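Local coordinates for cell division protein FtsZ 1 (Methanocaldococcus jannaschii, PDB 1W58) that binds and probably hydrolyses GTP, and probably polymerises in a GTP-dependent manner into the contractile ring that marks the site of cell division, at residues 287-292 against 331-336; 69-74 against 90-95; 39-44 against 63-68; 160-165 against 190-195. One frame throughout, in Å; residues are numbered along the deposited sequence.

How the contacts relate
Along the chain the order is contact 3, contact 2, contact 4 and then contact 1. The first three belong to the GTPase domain and reach one parallel sheet. Contact 3 pairs strands 40-45 and 65-70 inside it, contact 2 lies where strand 65-70 runs out into a nucleotide-binding loop, and contact 4 lies at the far edge strand 186-191. Contacts 2 and 3 touch where Ile-69 meets Gly-44 and Val-43. Contacts 2 and 4, about 15 Å apart at their nearest atoms, bring two loops of one sheet to the bound nucleotide. Contact 1, its centre about 38 Å from that of contact 2, builds the sheet of the separate C-terminal domain, away from the nucleotide.

Contact 1 (287-292 against 331-336); sequences IHVMGP and VRVLLV
Ile-287 and Leu-335 lie side by side on one face of an antiparallel strand pair, with Ile-287 CG2 3.6 Å from Leu-335 CD1. The CG2 branch is the one opposite the backbone N about the first torsion of Ile-287, while CG1 turns off beside that N and carries CD1 further from the neighbouring strand. Val-289 and Val-333 continue this face more loosely, their CG2 methyls 4.3 Å apart. The close-packed quality of this side comes as much from what covers it: helix 297-308 presses on Ile-287, Val-289 and Val-333, and helix 261-270 rests on Val-333 and Leu-335.

The other face carries His-288, Leu-334, Met-290 and Arg-332. Helix 204-227 packs on His-288 and Arg-332 there, and of these four residues only Arg-332 is partly exposed. The Met-290 and Arg-332 chains cross at a slant. A bend at the last torsion of Met-290 (chi3 -90°) carries CE to 3.9 Å from Arg-332 CD, and SD comes to the edge of the guanidinium, 4.1 Å from NH1. Further in, Met-290 CG stands over the centre of the His-288 imidazole, whose NE2 is hydrogen-bonded to Thr-322 OG1 on the next strand. Glu-255 is a distant, weak ionic partner of Arg-332.

Backbone bonds hold the register: His-288 N donates to Leu-334 O (3.0 Å), Leu-334 N returns one to His-288 O (2.9 Å), and Met-290 N reaches Arg-332 O. With its methyl on the aliphatic part of Arg-332 and its sulfur at the guanidinium edge, Met-290 probably lets a partly exposed charge border a buried, largely apolar sheet.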
# COMPACT_ATOMS: atom_id res chain seq x y z
N ILE A 287 9.78 -12.18 33.79
CA ILE A 287 9.31 -12.90 34.96
C ILE A 287 8.21 -12.10 35.63
O ILE A 287 8.37 -10.91 35.88
CB ILE A 287 10.47 -13.14 35.97
CG1 ILE A 287 11.70 -13.67 35.24
CG2 ILE A 287 10.06 -14.21 36.98
CD1 ILE A 287 12.91 -13.88 36.12
N HIS A 288 7.09 -12.76 35.89
CA HIS A 288 5.97 -12.10 36.55
C HIS A 288 5.58 -12.92 37.75
O HIS A 288 5.10 -14.04 37.61
CB HIS A 288 4.76 -12.01 35.63
CG HIS A 288 3.65 -11.19 36.19
ND1 HIS A 288 2.41 -11.10 35.59
CD2 HIS A 288 3.60 -10.37 37.27
CE1 HIS A 288 1.65 -10.26 36.28
NE2 HIS A 288 2.35 -9.80 37.30
N VAL A 289 5.80 -12.36 38.93
CA VAL A 289 5.46 -13.04 40.18
C VAL A 289 4.16 -12.43 40.68
O VAL A 289 4.02 -11.22 40.79
CB VAL A 289 6.61 -12.89 41.24
CG1 VAL A 289 6.94 -11.44 41.45
CG2 VAL A 289 6.22 -13.52 42.54
N MET A 290 3.18 -13.28 40.94
CA MET A 290 1.88 -12.82 41.41
C MET A 290 1.56 -13.46 42.76
O MET A 290 2.03 -14.57 43.07
CB MET A 290 0.80 -13.21 40.39
CG MET A 290 1.05 -12.66 38.98
SD MET A 290 0.19 -13.57 37.66
CE MET A 290 1.41 -14.79 37.24
N GLY A 291 0.78 -12.76 43.58
CA GLY A 291 0.43 -13.29 44.88
C GLY A 291 -0.55 -12.41 45.61
O GLY A 291 -1.11 -11.48 45.02
N PRO A 292 -0.80 -12.67 46.91
CA PRO A 292 -1.73 -11.91 47.75
C PRO A 292 -1.12 -10.62 48.32
O PRO A 292 0.03 -10.29 48.05
CB PRO A 292 -2.10 -12.90 48.83
CG PRO A 292 -0.81 -13.65 49.04
CD PRO A 292 -0.33 -13.89 47.62
N VAL A 331 1.35 -17.67 45.67
CA VAL A 331 2.16 -16.83 44.80
C VAL A 331 2.34 -17.63 43.51
O VAL A 331 2.77 -18.79 43.55
CB VAL A 331 3.56 -16.47 45.38
CG1 VAL A 331 3.40 -15.61 46.61
CG2 VAL A 331 4.36 -17.72 45.66
N ARG A 332 1.98 -17.04 42.39
CA ARG A 332 2.11 -17.71 41.11
C ARG A 332 3.26 -17.09 40.35
O ARG A 332 3.47 -15.88 40.42
CB ARG A 332 0.82 -17.58 40.30
CG ARG A 332 0.81 -18.44 39.06
CD ARG A 332 -0.36 -18.10 38.16
NE ARG A 332 -1.65 -18.54 38.68
CZ ARG A 332 -2.69 -17.73 38.87
NH1 ARG A 332 -2.59 -16.43 38.58
NH2 ARG A 332 -3.84 -18.21 39.32
N VAL A 333 4.03 -17.91 39.65
CA VAL A 333 5.16 -17.41 38.88
C VAL A 333 5.06 -17.76 37.39
O VAL A 333 4.85 -18.93 37.03
CB VAL A 333 6.50 -17.96 39.45
CG1 VAL A 333 7.66 -17.54 38.54
CG2 VAL A 333 6.74 -17.40 40.86
N LEU A 334 5.18 -16.74 36.54
CA LEU A 334 5.13 -16.92 35.09
C LEU A 334 6.50 -16.62 34.53
O LEU A 334 7.02 -15.54 34.73
CB LEU A 334 4.11 -15.97 34.45
CG LEU A 334 4.06 -15.89 32.90
CD1 LEU A 334 3.73 -17.23 32.29
CD2 LEU A 334 3.01 -14.88 32.49
N LEU A 335 7.08 -17.58 33.84
CA LEU A 335 8.38 -17.42 33.22
C LEU A 335 8.29 -17.51 31.70
O LEU A 335 7.72 -18.47 31.17
CB LEU A 335 9.32 -18.53 33.65
CG LEU A 335 10.35 -18.31 34.74
CD1 LEU A 335 9.72 -17.59 35.93
CD2 LEU A 335 10.90 -19.68 35.13
N VAL A 336 8.84 -16.51 31.01
CA VAL A 336 8.89 -16.54 29.56
C VAL A 336 10.37 -16.39 29.23
O VAL A 336 10.99 -15.36 29.47
CB VAL A 336 8.10 -15.37 28.89
CG1 VAL A 336 8.15 -15.54 27.36
CG2 VAL A 336 6.64 -15.32 29.39

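Contact 2 (69-74 against 90-95); sequences INTDAQ and KLTRGL
Thr-71 and Thr-92 meet through their hydroxyls, the two side chains crossing at about a right angle. Followed outwards, Thr-92 starts at CB, which is 3.9 Å from Thr-71 OG1. Its methyl, CG2, comes closer to the same oxygen, at 3.7 Å. The tip, OG1, is hydrogen-bonded to Thr-71 OG1 at 3.2 Å, and either hydroxyl could supply the proton. With chi1 at 55°, this OG1 sits between its own backbone N and carbonyl carbon, where it also bonds to Gly-88 O and to a water 2.6 Å away. That water takes the N-H of Gly-94 and is hydrogen-bonded to Thr-71 O as well, so one solvent molecule knits the threonine pair to the backbone of the loop.

Gly-94 carries the second half of the contact. Its carbonyl O accepts a bond from Ala-73 N at 2.8 Å, the donor standing 41° out of the carbonyl plane, and the Ala-73 methyl packs against the same O at 3.3 Å. A second water links Gly-94 O to Gln-74 N. Gly-94 CA makes a CA-H...O contact with Thr-71 O. Its positive phi and the closeness of Ala-73 CB both suit a residue without a side chain. Asp-72 is the N-cap of helix 73-77, its OD1 bonded to Gln-75 N.

Thr-71 also touches the bound nucleotide and lies beside Thr-135, while 90-95 leads straight to the GTP-binding Ala-97, Gly-98 and Gly-99. Two loops following strands 65-70 and 83-86 are therefore joined here, the arrangement found in the phosphate-binding T2 and T3 loops of the tubulin/FtsZ GTPase fold.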
# COMPACT_ATOMS: atom_id res chain seq x y z
N ILE A 69 -11.00 -11.89 15.19
CA ILE A 69 -11.14 -12.02 13.75
C ILE A 69 -11.39 -13.46 13.33
O ILE A 69 -10.81 -14.41 13.85
CB ILE A 69 -9.94 -11.40 12.94
CG1 ILE A 69 -8.86 -12.42 12.69
CG2 ILE A 69 -9.37 -10.21 13.67
CD1 ILE A 69 -7.72 -11.83 11.94
N ASN A 70 -12.31 -13.61 12.37
CA ASN A 70 -12.65 -14.93 11.91
C ASN A 70 -13.18 -14.92 10.50
O ASN A 70 -13.64 -13.91 9.95
CB ASN A 70 -13.69 -15.56 12.85
CG ASN A 70 -13.48 -17.05 13.04
OD1 ASN A 70 -13.65 -17.57 14.14
ND2 ASN A 70 -13.11 -17.75 11.98
N THR A 71 -13.09 -16.10 9.92
CA THR A 71 -13.54 -16.36 8.58
C THR A 71 -14.97 -16.93 8.72
O THR A 71 -15.78 -16.85 7.79
CB THR A 71 -12.57 -17.37 8.02
OG1 THR A 71 -12.33 -17.14 6.64
CG2 THR A 71 -13.04 -18.70 8.29
N ASP A 72 -15.27 -17.47 9.92
CA ASP A 72 -16.57 -18.06 10.29
C ASP A 72 -17.50 -17.06 11.01
O ASP A 72 -17.27 -16.70 12.16
CB ASP A 72 -16.35 -19.26 11.23
CG ASP A 72 -17.65 -20.02 11.57
OD1 ASP A 72 -18.62 -19.42 12.07
OD2 ASP A 72 -17.69 -21.24 11.34
N ALA A 73 -18.57 -16.64 10.34
CA ALA A 73 -19.48 -15.67 10.93
C ALA A 73 -20.14 -16.09 12.26
O ALA A 73 -20.21 -15.30 13.22
CB ALA A 73 -20.53 -15.31 9.92
N GLN A 74 -20.62 -17.33 12.34
CA GLN A 74 -21.29 -17.80 13.55
C GLN A 74 -20.39 -17.71 14.75
O GLN A 74 -20.82 -17.27 15.83
CB GLN A 74 -21.75 -19.24 13.38
CG GLN A 74 -22.71 -19.49 12.22
CD GLN A 74 -24.16 -19.22 12.57
OE1 GLN A 74 -24.71 -18.14 12.29
NE2 GLN A 74 -24.80 -20.20 13.22
N LYS A 90 -15.22 -12.16 0.58
CA LYS A 90 -15.44 -12.53 -0.80
C LYS A 90 -14.98 -13.96 -1.07
O LYS A 90 -15.60 -14.68 -1.87
CB LYS A 90 -14.70 -11.55 -1.70
CG LYS A 90 -15.15 -10.13 -1.48
CD LYS A 90 -14.27 -9.15 -2.21
CE LYS A 90 -14.68 -7.72 -1.91
NZ LYS A 90 -13.52 -6.83 -2.17
N LEU A 91 -13.91 -14.38 -0.40
CA LEU A 91 -13.35 -15.71 -0.57
C LEU A 91 -14.23 -16.79 0.08
O LEU A 91 -14.80 -17.62 -0.59
CB LEU A 91 -11.95 -15.74 0.03
CG LEU A 91 -11.19 -17.04 -0.18
CD1 LEU A 91 -10.96 -17.23 -1.69
CD2 LEU A 91 -9.87 -16.97 0.56
N THR A 92 -14.27 -16.81 1.40
CA THR A 92 -15.08 -17.75 2.14
C THR A 92 -16.26 -16.83 2.24
O THR A 92 -16.12 -15.64 1.93
CB THR A 92 -14.48 -18.00 3.52
OG1 THR A 92 -14.30 -16.76 4.20
CG2 THR A 92 -13.12 -18.67 3.38
N ARG A 93 -17.42 -17.28 2.65
CA ARG A 93 -18.48 -16.28 2.70
C ARG A 93 -19.09 -16.26 4.06
O ARG A 93 -20.30 -16.40 4.21
CB ARG A 93 -19.52 -16.54 1.62
CG ARG A 93 -19.02 -16.24 0.21
CD ARG A 93 -20.06 -16.53 -0.86
NE ARG A 93 -20.34 -17.97 -0.99
CZ ARG A 93 -21.38 -18.48 -1.64
NH1 ARG A 93 -22.27 -17.68 -2.23
NH2 ARG A 93 -21.54 -19.80 -1.71
N GLY A 94 -18.23 -16.07 5.05
CA GLY A 94 -18.65 -16.06 6.44
C GLY A 94 -18.89 -17.49 6.86
O GLY A 94 -19.43 -17.75 7.92
N LEU A 95 -18.46 -18.43 6.02
CA LEU A 95 -18.68 -19.83 6.28
C LEU A 95 -17.43 -20.64 6.64
O LEU A 95 -17.35 -21.80 6.27
CB LEU A 95 -19.36 -20.49 5.07
CG LEU A 95 -20.58 -19.79 4.46
CD1 LEU A 95 -20.99 -20.49 3.16
CD2 LEU A 95 -21.74 -19.79 5.45
O HOH W 1 -15.66 -14.98 5.44
O HOH W 2 -20.92 -19.05 9.61

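Contact 3 (39-44 against 63-68); sequences KITVVG and GAKTVA
Thr-41 and Lys-65 stand side by side and point the same way from a pair of parallel strands. Thr-41 OG1, placed beside its own backbone N (chi1 -62°), faces the lysine chain, 3.6 Å from Lys-65 CG, but its hydrogen bond is with Ser-122 OG. The methyl CG2 takes the position opposite that N and turns the other way along the neighbouring strand, to 3.7 Å from Val-67 CG2; this pair crosses at a slant. From CG onward Lys-65 is extended, and its amino group ends at a weak hydrogen bond to Ala-118 O. Val-43 and Val-67 complete the same face, again alongside one another, with Val-43 CG2 4.0 Å from Val-67 CB. Helix 112-119 lies over Thr-41 and Val-43 there.

Val-42 and Thr-66 are paired on the reverse face, and both pack on helix 46-59. At the start of the pair Ala-64 is set against Ile-40, CB to CB at 4.0 Å, while Ile-40 CD1 rests on Gly-63 O.

The side chains are held in step by a ladder in which Val-42 uses both its polar backbone atoms, giving N-H to Lys-65 O (2.9 Å) and accepting Val-67 N at its own O (2.8 Å). Lys-65 N to Ile-40 O and Gly-44 N to Val-67 O extend it at either end. Strand 40-45, helix 46-59 and strand 65-70 form the first beta-alpha-beta crossover of this Rossmann-like GTPase domain, and Gly-44 leads into the glycine-rich turn whose Gly-47 and Ala-48 bind the nucleotide.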
# COMPACT_ATOMS: atom_id res chain seq x y z
N LYS A 39 -0.11 1.47 24.88
CA LYS A 39 -1.40 1.02 24.37
C LYS A 39 -1.20 -0.38 23.79
O LYS A 39 -0.39 -0.56 22.88
CB LYS A 39 -1.91 2.00 23.33
CG LYS A 39 -2.43 3.30 23.95
CD LYS A 39 -3.33 4.08 22.99
CE LYS A 39 -2.60 5.23 22.37
NZ LYS A 39 -1.28 4.78 21.87
N ILE A 40 -1.92 -1.35 24.36
CA ILE A 40 -1.84 -2.76 23.95
C ILE A 40 -3.12 -3.29 23.31
O ILE A 40 -4.23 -2.99 23.76
CB ILE A 40 -1.57 -3.71 25.16
CG1 ILE A 40 -0.28 -3.33 25.89
CG2 ILE A 40 -1.53 -5.16 24.70
CD1 ILE A 40 -0.51 -2.38 27.00
N THR A 41 -2.96 -4.09 22.26
CA THR A 41 -4.10 -4.69 21.60
C THR A 41 -3.90 -6.19 21.50
O THR A 41 -2.80 -6.66 21.17
CB THR A 41 -4.31 -4.12 20.18
OG1 THR A 41 -4.57 -2.72 20.26
CG2 THR A 41 -5.49 -4.79 19.49
N VAL A 42 -4.94 -6.94 21.82
CA VAL A 42 -4.89 -8.40 21.74
C VAL A 42 -5.81 -8.81 20.60
O VAL A 42 -6.96 -8.39 20.57
CB VAL A 42 -5.37 -9.08 23.04
CG1 VAL A 42 -5.24 -10.59 22.91
CG2 VAL A 42 -4.54 -8.57 24.23
N VAL A 43 -5.26 -9.59 19.67
CA VAL A 43 -5.98 -10.07 18.49
C VAL A 43 -6.04 -11.59 18.50
O VAL A 43 -5.00 -12.26 18.48
CB VAL A 43 -5.26 -9.64 17.17
CG1 VAL A 43 -6.07 -10.06 15.95
CG2 VAL A 43 -5.05 -8.12 17.16
N GLY A 44 -7.26 -12.13 18.54
CA GLY A 44 -7.45 -13.58 18.55
C GLY A 44 -7.99 -14.02 17.20
O GLY A 44 -9.00 -13.47 16.73
N GLY A 63 -5.90 -2.59 30.92
CA GLY A 63 -5.42 -1.76 29.82
C GLY A 63 -4.97 -2.42 28.52
O GLY A 63 -3.78 -2.39 28.20
N ALA A 64 -5.93 -2.98 27.78
CA ALA A 64 -5.67 -3.66 26.51
C ALA A 64 -6.99 -3.87 25.76
O ALA A 64 -7.93 -4.44 26.30
CB ALA A 64 -4.98 -5.01 26.76
N LYS A 65 -7.09 -3.38 24.53
CA LYS A 65 -8.33 -3.60 23.82
C LYS A 65 -8.28 -4.97 23.14
O LYS A 65 -7.19 -5.51 22.88
CB LYS A 65 -8.62 -2.48 22.82
CG LYS A 65 -7.97 -2.58 21.46
CD LYS A 65 -8.84 -1.78 20.47
CE LYS A 65 -8.20 -1.58 19.12
NZ LYS A 65 -9.14 -0.90 18.18
N THR A 66 -9.46 -5.53 22.91
CA THR A 66 -9.61 -6.86 22.30
C THR A 66 -10.21 -6.84 20.90
O THR A 66 -11.26 -6.24 20.65
CB THR A 66 -10.47 -7.81 23.20
OG1 THR A 66 -11.70 -7.16 23.57
CG2 THR A 66 -9.69 -8.21 24.44
N VAL A 67 -9.50 -7.50 19.98
CA VAL A 67 -9.92 -7.61 18.59
C VAL A 67 -10.10 -9.08 18.23
O VAL A 67 -9.18 -9.88 18.39
CB VAL A 67 -8.87 -7.00 17.64
CG1 VAL A 67 -9.26 -7.29 16.18
CG2 VAL A 67 -8.77 -5.52 17.86
N ALA A 68 -11.27 -9.44 17.71
CA ALA A 68 -11.51 -10.83 17.32
C ALA A 68 -11.64 -10.90 15.81
O ALA A 68 -12.30 -10.05 15.21
CB ALA A 68 -12.79 -11.33 17.98

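Contact 4 (160-165 against 190-195); sequences LPFVME and IPNEKL. With G2P (phosphomethylphosphonic acid guanylate ester), chain B.
The ribose-binding T5 loop of the FtsZ GTPase domain, which follows strand 153-160, is braced here on the end of strand 186-191 through Leu-160, Phe-162, Asn-192 and Glu-193. Asn-192 CB sits over the centre of the Phe-162 ring in a CH-pi contact, 3.7 Å from its centroid and 8° off the normal, and the amide plane is turned 30° from the ring. Glu-193 OE1 lies at the ring's edge and accepts the N-H of Val-163 at 2.8 Å, met from above the carboxylate plane. A bend at chi2 (63°) swings that carboxylate back across Val-163, whose CG1 comes to 3.3 Å from Glu-193 CD. A water donating to OE1 ties it to Met-164 N too, while a second water bridges Pro-161 O and Glu-193 N.

On the nucleotide side, Glu-165 grips both ribose hydroxyls: OE2 accepts from O2' of the nucleotide at 2.5 Å, and OE1 accepts a very short bond from O3'. OE2 also receives Phe-162 N at 3.2 Å, so the loop backbone probably helps to position this GTP-binding carboxylate.

Leu-160 N to Ile-190 O and Asn-192 N to Leu-160 O (3.2 Å) end the parallel strand pairing. Helix 167-181 packs on Leu-160 and Pro-161, while helix 204-227 supplies Phe-208 edge-to-face with Phe-162 and Ala-211 against Asn-192.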
# COMPACT_ATOMS: atom_id res chain seq x y z
N LEU A 160 0.40 -25.42 19.92
CA LEU A 160 0.60 -26.46 18.91
C LEU A 160 -0.49 -27.48 19.31
O LEU A 160 -0.75 -27.64 20.50
CB LEU A 160 1.99 -27.05 19.07
CG LEU A 160 3.02 -26.77 17.97
CD1 LEU A 160 2.77 -25.43 17.29
CD2 LEU A 160 4.39 -26.83 18.62
N PRO A 161 -1.12 -28.17 18.34
CA PRO A 161 -2.18 -29.15 18.68
C PRO A 161 -1.74 -30.41 19.43
O PRO A 161 -0.54 -30.75 19.45
CB PRO A 161 -2.76 -29.49 17.31
CG PRO A 161 -1.50 -29.54 16.45
CD PRO A 161 -0.77 -28.26 16.91
N PHE A 162 -2.70 -31.10 20.05
CA PHE A 162 -2.40 -32.37 20.76
C PHE A 162 -2.03 -33.40 19.68
O PHE A 162 -2.41 -33.20 18.52
CB PHE A 162 -3.62 -32.86 21.49
CG PHE A 162 -4.01 -32.02 22.66
CD1 PHE A 162 -3.36 -32.16 23.88
CD2 PHE A 162 -5.08 -31.15 22.58
CE1 PHE A 162 -3.79 -31.44 25.01
CE2 PHE A 162 -5.51 -30.43 23.69
CZ PHE A 162 -4.87 -30.57 24.91
N VAL A 163 -1.29 -34.47 19.99
CA VAL A 163 -0.96 -35.43 18.93
C VAL A 163 -2.18 -36.25 18.49
O VAL A 163 -2.33 -36.58 17.32
CB VAL A 163 0.18 -36.42 19.31
CG1 VAL A 163 1.31 -35.68 20.00
CG2 VAL A 163 -0.36 -37.55 20.13
N MET A 164 -3.08 -36.54 19.42
CA MET A 164 -4.27 -37.29 19.05
C MET A 164 -5.04 -36.59 17.92
O MET A 164 -5.85 -37.21 17.24
CB MET A 164 -5.18 -37.47 20.26
CG MET A 164 -5.75 -36.19 20.79
SD MET A 164 -6.48 -36.44 22.40
CE MET A 164 -7.56 -35.04 22.48
N GLU A 165 -4.77 -35.31 17.70
CA GLU A 165 -5.46 -34.61 16.63
C GLU A 165 -4.93 -35.08 15.27
O GLU A 165 -5.56 -34.84 14.24
CB GLU A 165 -5.30 -33.10 16.78
CG GLU A 165 -5.84 -32.53 18.10
CD GLU A 165 -5.97 -31.01 18.04
OE1 GLU A 165 -6.46 -30.53 17.01
OE2 GLU A 165 -5.60 -30.31 19.01
N ILE A 190 3.28 -22.70 23.04
CA ILE A 190 2.83 -23.60 24.11
C ILE A 190 2.44 -24.92 23.41
O ILE A 190 1.45 -24.97 22.69
CB ILE A 190 1.52 -23.14 24.77
CG1 ILE A 190 1.47 -21.62 24.93
CG2 ILE A 190 1.33 -23.88 26.07
CD1 ILE A 190 2.08 -21.11 26.15
N PRO A 191 3.20 -25.99 23.60
CA PRO A 191 2.82 -27.26 22.94
C PRO A 191 1.78 -27.99 23.80
O PRO A 191 2.15 -28.57 24.82
CB PRO A 191 4.14 -28.04 22.89
CG PRO A 191 5.20 -27.08 23.43
CD PRO A 191 4.46 -26.14 24.33
N ASN A 192 0.50 -27.97 23.40
CA ASN A 192 -0.58 -28.61 24.16
C ASN A 192 -0.28 -30.04 24.60
O ASN A 192 -0.77 -30.48 25.64
CB ASN A 192 -1.88 -28.63 23.35
CG ASN A 192 -2.65 -27.31 23.41
OD1 ASN A 192 -3.56 -27.11 22.62
ND2 ASN A 192 -2.32 -26.45 24.34
N GLU A 193 0.50 -30.78 23.83
CA GLU A 193 0.80 -32.16 24.19
C GLU A 193 1.50 -32.31 25.54
O GLU A 193 1.35 -33.34 26.19
CB GLU A 193 1.64 -32.84 23.11
CG GLU A 193 1.81 -34.35 23.27
CD GLU A 193 0.49 -35.14 23.20
OE1 GLU A 193 -0.52 -34.62 22.68
OE2 GLU A 193 0.46 -36.30 23.66
N LYS A 194 2.26 -31.29 25.96
CA LYS A 194 2.96 -31.36 27.23
C LYS A 194 1.99 -31.28 28.39
O LYS A 194 2.34 -31.64 29.50
CB LYS A 194 3.96 -30.20 27.40
CG LYS A 194 4.95 -30.02 26.28
CD LYS A 194 5.61 -31.31 25.86
CE LYS A 194 6.65 -31.79 26.83
NZ LYS A 194 7.43 -32.91 26.20
N LEU A 195 0.79 -30.78 28.13
CA LEU A 195 -0.21 -30.66 29.19
C LEU A 195 -0.50 -32.01 29.87
O LEU A 195 -0.97 -32.04 31.01
CB LEU A 195 -1.50 -30.05 28.62
CG LEU A 195 -1.65 -28.52 28.69
CD1 LEU A 195 -0.29 -27.86 28.64
CD2 LEU A 195 -2.55 -28.02 27.55
PG G2P B . -11.12 -23.13 10.55
O1G G2P B . -10.75 -23.72 9.27
O2G G2P B . -12.12 -23.96 11.21
O3G G2P B . -11.88 -21.79 10.31
O3B G2P B . -9.76 -22.83 11.41
PB G2P B . -9.63 -22.22 12.94
O1B G2P B . -8.48 -21.32 13.03
O2B G2P B . -10.80 -21.61 13.53
C3A G2P B . -9.16 -23.64 13.90
PA G2P B . -9.75 -23.65 15.59
O1A G2P B . -9.73 -22.33 16.24
O2A G2P B . -10.97 -24.45 15.78
O5' G2P B . -8.46 -24.37 16.14
C5' G2P B . -8.01 -25.65 15.77
C4' G2P B . -6.80 -26.00 16.67
O4' G2P B . -6.75 -25.15 17.87
C3' G2P B . -6.92 -27.46 17.13
O3' G2P B . -6.00 -28.23 16.34
C2' G2P B . -6.63 -27.41 18.63
O2' G2P B . -5.30 -27.78 18.93
C1' G2P B . -6.87 -25.97 19.07
N9 G2P B . -8.23 -25.78 19.68
C8 G2P B . -9.48 -26.05 19.13
N7 G2P B . -10.49 -25.77 19.89
C5 G2P B . -9.91 -25.28 21.06
C6 G2P B . -10.51 -24.79 22.30
O6 G2P B . -11.72 -24.71 22.61
N1 G2P B . -9.54 -24.38 23.24
C2 G2P B . -8.16 -24.41 23.04
N2 G2P B . -7.37 -23.98 24.04
N3 G2P B . -7.61 -24.86 21.89
C4 G2P B . -8.51 -25.27 20.94
O HOH W 3 1.67 -30.11 21.25
O HOH W 4 -2.74 -36.14 22.56